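Local coordinates for protein alpha-toxin (Clostridium novyi, PDB 2VK9) that belongs to the large clostridial toxins of the TcdA/TcdB family and carries a catalytic glycosyltransferase domain of the GT-A class, together with an N-terminal helical domain, at residues L368-S373 with S395-N400; G361-S366 with F388-N393. All blocks are in the same frame, centred on the assembly; numbering follows the deposited sequence.

Contact 1. Residues L368-S373 with S395-N400; sequences LEILLS and SLTLNN
L368, I370 and T397 carry this contact, in which the chain leading into strand 371-376 crosses the first turn of helix 396-422. The carbonyl O of L368 accepts from T397 N and, in a bond modelled too short for its length to be trusted, from T397 OG1. T397 N lies 3.2 Å from L368 O, above the carbonyl plane, with an N-H...O angle of 137°. One residue on, S395 OG donates to E369 O over 3.0 Å, again from above the carbonyl plane. S395 is also the N-cap of the helix, and its OG receives a weak capping bond from L398 N at 3.4 Å.

Apolar groups border this polar seam. L368 and L396 run alongside each other in the same direction and meet through their CD2 atoms at 3.7 Å; beyond them L368 packs on L86 and I87 of helix 69-90. I370 crosses T397 at about a right angle, CG1 standing 3.7 Å from T397 CG2. The I370 chi1 of 60° sets CG1 between the backbone N and the carbonyl carbon, while CG2 lies beside the backbone N and reaches L398 CB at 4.2 Å.

T397 OG1 is also hydrogen-bonded to T487 OG1 of helix 477-488. The helix start thus supplies donors to two carbonyls ahead of strand 371-376, and L368 O in turn satisfies the amide of T397, in the first turn, where no earlier helical carbonyl is available as acceptor.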
loop_
_atom_site.group_PDB
_atom_site.type_symbol
_atom_site.label_atom_id
_atom_site.label_comp_id
_atom_site.label_asym_id
_atom_site.label_seq_id
_atom_site.Cartn_x
_atom_site.Cartn_y
_atom_site.Cartn_z
ATOM N N LEU A 368 2.412 11.447 15.968
ATOM C CA LEU A 368 2.492 12.214 14.735
ATOM C C LEU A 368 2.795 11.332 13.525
ATOM O O LEU A 368 2.441 11.688 12.401
ATOM C CB LEU A 368 3.572 13.291 14.858
ATOM C CG LEU A 368 3.414 14.439 15.871
ATOM C CD1 LEU A 368 4.719 15.210 15.990
ATOM C CD2 LEU A 368 2.263 15.376 15.509
ATOM N N GLU A 369 3.439 10.186 13.760
ATOM C CA GLU A 369 3.970 9.335 12.688
ATOM C C GLU A 369 3.165 8.039 12.478
ATOM O O GLU A 369 2.308 7.680 13.281
ATOM C CB GLU A 369 5.462 9.012 12.955
ATOM C CG GLU A 369 5.722 8.089 14.184
ATOM C CD GLU A 369 7.219 7.919 14.592
ATOM O OE1 GLU A 369 8.140 8.253 13.795
ATOM O OE2 GLU A 369 7.469 7.434 15.730
ATOM N N ILE A 370 3.425 7.371 11.359
ATOM C CA ILE A 370 3.128 5.951 11.206
ATOM C C ILE A 370 4.477 5.356 10.880
ATOM O O ILE A 370 5.376 6.076 10.437
ATOM C CB ILE A 370 2.114 5.635 10.067
ATOM C CG1 ILE A 370 2.636 6.108 8.708
ATOM C CG2 ILE A 370 0.731 6.244 10.366
ATOM C CD1 ILE A 370 1.695 5.831 7.573
ATOM N N LEU A 371 4.650 4.062 11.113
ATOM C CA LEU A 371 5.887 3.426 10.700
ATOM C C LEU A 371 5.611 2.476 9.552
ATOM O O LEU A 371 4.582 1.801 9.526
ATOM C CB LEU A 371 6.574 2.744 11.874
ATOM C CG LEU A 371 6.946 3.715 13.003
ATOM C CD1 LEU A 371 7.532 2.968 14.191
ATOM C CD2 LEU A 371 7.888 4.833 12.543
ATOM N N LEU A 372 6.523 2.450 8.595
ATOM C CA LEU A 372 6.291 1.756 7.348
ATOM C C LEU A 372 7.476 0.930 6.949
ATOM O O LEU A 372 8.612 1.307 7.205
ATOM C CB LEU A 372 6.025 2.762 6.239
ATOM C CG LEU A 372 4.652 3.393 6.159
ATOM C CD1 LEU A 372 4.728 4.522 5.170
ATOM C CD2 LEU A 372 3.629 2.344 5.729
ATOM N N SER A 373 7.203 -0.198 6.307
ATOM C CA SER A 373 8.253 -1.006 5.718
ATOM C C SER A 373 8.864 -0.208 4.582
ATOM O O SER A 373 8.165 0.539 3.888
ATOM C CB SER A 373 7.699 -2.327 5.201
ATOM O OG SER A 373 6.402 -2.144 4.656
ATOM N N SER A 395 -3.431 8.747 15.304
ATOM C CA SER A 395 -2.239 9.286 14.651
ATOM C C SER A 395 -2.539 10.342 13.588
ATOM O O SER A 395 -3.473 10.209 12.793
ATOM C CB SER A 395 -1.421 8.154 14.029
ATOM O OG SER A 395 -0.491 8.668 13.100
ATOM N N LEU A 396 -1.716 11.383 13.578
ATOM C CA LEU A 396 -1.817 12.470 12.611
ATOM C C LEU A 396 -1.531 12.011 11.178
ATOM O O LEU A 396 -2.307 12.314 10.266
ATOM C CB LEU A 396 -0.883 13.617 13.002
ATOM C CG LEU A 396 -0.826 14.824 12.055
ATOM C CD1 LEU A 396 -2.063 15.721 12.198
ATOM C CD2 LEU A 396 0.442 15.614 12.293
ATOM N N THR A 397 -0.429 11.289 10.977
ATOM C CA THR A 397 -0.105 10.761 9.646
ATOM C C THR A 397 -1.193 9.808 9.126
ATOM O O THR A 397 -1.446 9.759 7.925
ATOM C CB THR A 397 1.279 10.078 9.609
ATOM O OG1 THR A 397 2.282 11.013 10.007
ATOM C CG2 THR A 397 1.612 9.606 8.217
ATOM N N LEU A 398 -1.831 9.064 10.031
ATOM C CA LEU A 398 -2.923 8.183 9.654
ATOM C C LEU A 398 -4.113 8.983 9.139
ATOM O O LEU A 398 -4.725 8.614 8.133
ATOM C CB LEU A 398 -3.347 7.293 10.820
ATOM C CG LEU A 398 -4.336 6.159 10.489
ATOM C CD1 LEU A 398 -3.656 5.047 9.742
ATOM C CD2 LEU A 398 -4.986 5.611 11.746
ATOM N N ASN A 399 -4.446 10.078 9.818
ATOM C CA ASN A 399 -5.505 10.952 9.322
ATOM C C ASN A 399 -5.160 11.544 7.968
ATOM O O ASN A 399 -6.045 11.694 7.126
ATOM C CB ASN A 399 -5.871 12.042 10.329
ATOM C CG ASN A 399 -6.740 11.511 11.477
ATOM O OD1 ASN A 399 -6.519 11.857 12.645
ATOM N ND2 ASN A 399 -7.726 10.658 11.150
ATOM N N ASN A 400 -3.880 11.845 7.756
ATOM C CA ASN A 400 -3.407 12.300 6.462
ATOM C C ASN A 400 -3.491 11.223 5.396
ATOM O O ASN A 400 -3.781 11.518 4.234
ATOM C CB ASN A 400 -1.972 12.800 6.550
ATOM C CG ASN A 400 -1.853 14.117 7.273
ATOM O OD1 ASN A 400 -2.819 14.895 7.377
ATOM N ND2 ASN A 400 -0.654 14.384 7.783
#

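Contact 2. Residues G361-S366 with F388-N393; sequences GDIKIS and FIISNN
I363 and I365 pack from a loop against I390, on a strand of the mixed sheet at the centre of this GT-A-class catalytic domain. Within that sheet, strand 382-391 runs between strands 280-283 and 371-376.

In the tight part the side-chain packing is aliphatic. The ends of I363 and I390 meet tip to tip, their CD1 atoms 3.8 Å apart, and I363 CG2 also stands 4.0 Å from I390 CD1. On the neighbouring branch of I390, CG2 meets I365 CD1 at 3.9 Å. I365 has CG1 anti to its backbone N (chi1 -175°), and an extended chi2 of 158° carries CD1 onto the strand backbone, 3.3 Å from I390 O and 4.0 Å from S391 CA. V281 touches both I363 and I390, and L371 does the same for I365 and I390. Backbone bonds of I363 with A96 and of I365 with T94 hold the loop on a third piece of chain.

Away from the isoleucines the contact loosens. D362 and K364 lie exposed on the loop, with D362 OD1 in a salt bridge to K98 NZ. Just past the strand's end, the partly exposed N392 and I365 pass one another, their side chains running opposite ways. The amide has polar partners elsewhere, OD1 accepting from S97 N and ND2 bonding to I95 O; across the contact, ND2 merely rests 3.8 Å from I365 CG2.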
loop_
_atom_site.group_PDB
_atom_site.type_symbol
_atom_site.label_atom_id
_atom_site.label_comp_id
_atom_site.label_asym_id
_atom_site.label_seq_id
_atom_site.Cartn_x
_atom_site.Cartn_y
_atom_site.Cartn_z
ATOM N N GLY A 361 7.483 -7.126 20.518
ATOM C CA GLY A 361 7.637 -6.387 21.762
ATOM C C GLY A 361 6.826 -5.108 21.824
ATOM O O GLY A 361 5.766 -4.990 21.197
ATOM N N ASP A 362 7.338 -4.153 22.594
ATOM C CA ASP A 362 6.742 -2.829 22.722
ATOM C C ASP A 362 7.373 -1.956 21.673
ATOM O O ASP A 362 8.597 -1.820 21.645
ATOM C CB ASP A 362 7.045 -2.244 24.100
ATOM C CG ASP A 362 6.691 -3.198 25.230
ATOM O OD1 ASP A 362 5.627 -3.857 25.134
ATOM O OD2 ASP A 362 7.476 -3.292 26.211
ATOM N N ILE A 363 6.552 -1.371 20.807
ATOM C CA ILE A 363 7.059 -0.510 19.740
ATOM C C ILE A 363 6.798 0.959 20.071
ATOM O O ILE A 363 5.652 1.403 20.028
ATOM C CB ILE A 363 6.406 -0.864 18.380
ATOM C CG1 ILE A 363 6.599 -2.356 18.065
ATOM C CG2 ILE A 363 6.948 0.037 17.264
ATOM C CD1 ILE A 363 5.636 -2.913 17.026
ATOM N N LYS A 364 7.853 1.709 20.397
ATOM C CA LYS A 364 7.713 3.158 20.623
ATOM C C LYS A 364 7.245 3.869 19.349
ATOM O O LYS A 364 7.812 3.677 18.283
ATOM C CB LYS A 364 9.019 3.810 21.104
ATOM C CG LYS A 364 9.842 3.059 22.124
ATOM C CD LYS A 364 9.277 3.132 23.519
ATOM C CE LYS A 364 10.223 2.407 24.500
ATOM N NZ LYS A 364 9.525 1.887 25.735
ATOM N N ILE A 365 6.217 4.690 19.454
ATOM C CA ILE A 365 5.719 5.386 18.279
ATOM C C ILE A 365 5.133 6.746 18.634
ATOM O O ILE A 365 4.351 6.871 19.579
ATOM C CB ILE A 365 4.705 4.537 17.471
ATOM C CG1 ILE A 365 4.308 5.267 16.190
ATOM C CG2 ILE A 365 3.477 4.232 18.290
ATOM C CD1 ILE A 365 3.764 4.368 15.102
ATOM N N SER A 366 5.524 7.761 17.874
ATOM C CA SER A 366 5.013 9.104 18.075
ATOM C C SER A 366 3.589 9.195 17.529
ATOM O O SER A 366 3.286 8.597 16.497
ATOM C CB SER A 366 5.919 10.119 17.376
ATOM O OG SER A 366 5.450 11.437 17.593
ATOM N N PHE A 388 3.694 -3.507 5.706
ATOM C CA PHE A 388 3.896 -3.496 7.155
ATOM C C PHE A 388 3.728 -2.064 7.649
ATOM O O PHE A 388 4.516 -1.182 7.290
ATOM C CB PHE A 388 5.289 -4.021 7.487
ATOM C CG PHE A 388 5.517 -4.305 8.945
ATOM C CD1 PHE A 388 5.171 -5.533 9.494
ATOM C CD2 PHE A 388 6.125 -3.369 9.759
ATOM C CE1 PHE A 388 5.403 -5.814 10.839
ATOM C CE2 PHE A 388 6.355 -3.645 11.104
ATOM C CZ PHE A 388 5.994 -4.864 11.636
ATOM N N ILE A 389 2.685 -1.840 8.447
ATOM C CA ILE A 389 2.315 -0.515 8.921
ATOM C C ILE A 389 2.097 -0.548 10.422
ATOM O O ILE A 389 1.380 -1.411 10.932
ATOM C CB ILE A 389 0.991 -0.047 8.294
ATOM C CG1 ILE A 389 0.979 -0.254 6.776
ATOM C CG2 ILE A 389 0.699 1.405 8.650
ATOM C CD1 ILE A 389 -0.422 -0.134 6.174
ATOM N N ILE A 390 2.705 0.391 11.137
ATOM C CA ILE A 390 2.453 0.513 12.565
ATOM C C ILE A 390 1.900 1.891 12.840
ATOM O O ILE A 390 2.512 2.883 12.461
ATOM C CB ILE A 390 3.722 0.318 13.401
ATOM C CG1 ILE A 390 4.333 -1.061 13.144
ATOM C CG2 ILE A 390 3.401 0.486 14.881
ATOM C CD1 ILE A 390 5.759 -1.181 13.612
ATOM N N SER A 391 0.744 1.952 13.490
ATOM C CA SER A 391 0.121 3.219 13.845
ATOM C C SER A 391 -0.923 3.011 14.914
ATOM O O SER A 391 -1.648 2.029 14.863
ATOM C CB SER A 391 -0.572 3.817 12.624
ATOM O OG SER A 391 -1.423 4.900 12.988
ATOM N N ASN A 392 -1.002 3.935 15.870
ATOM C CA ASN A 392 -2.178 4.047 16.744
ATOM C C ASN A 392 -3.312 4.762 16.016
ATOM O O ASN A 392 -3.051 5.481 15.054
ATOM C CB ASN A 392 -1.815 4.727 18.061
ATOM C CG ASN A 392 -1.074 3.794 18.985
ATOM O OD1 ASN A 392 -1.371 2.603 19.019
ATOM N ND2 ASN A 392 -0.098 4.306 19.716
ATOM N N ASN A 393 -4.565 4.549 16.419
ATOM C CA ASN A 393 -5.659 5.102 15.607
ATOM C C ASN A 393 -5.786 6.624 15.636
ATOM O O ASN A 393 -6.398 7.217 14.747
ATOM C CB ASN A 393 -7.009 4.403 15.823
ATOM C CG ASN A 393 -7.487 4.444 17.252
ATOM O OD1 ASN A 393 -7.573 5.494 17.874
ATOM N ND2 ASN A 393 -7.842 3.292 17.765
#

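From the N terminus the segments alternate: 361-366 opens contact 2, 368-373 opens contact 1, 388-393 closes contact 2 and 395-400 closes contact 1. The two loops therefore cross rather than nest, and both span the antiparallel hairpin of strands 371-376 and 382-391, each contact using part of one strand as a partner. Within the pair, L371 N lies 2.8 Å from I390 O, a probable hydrogen bond; from the residue before strand 371-376, I370 CG2 packs on S391 CB. The contact centres lie about 9 Å apart; contact 2 ties the preceding loop to the sheet, while contact 1 fixes the entry to one of the sheet's two edge strands against the helix that follows the pair.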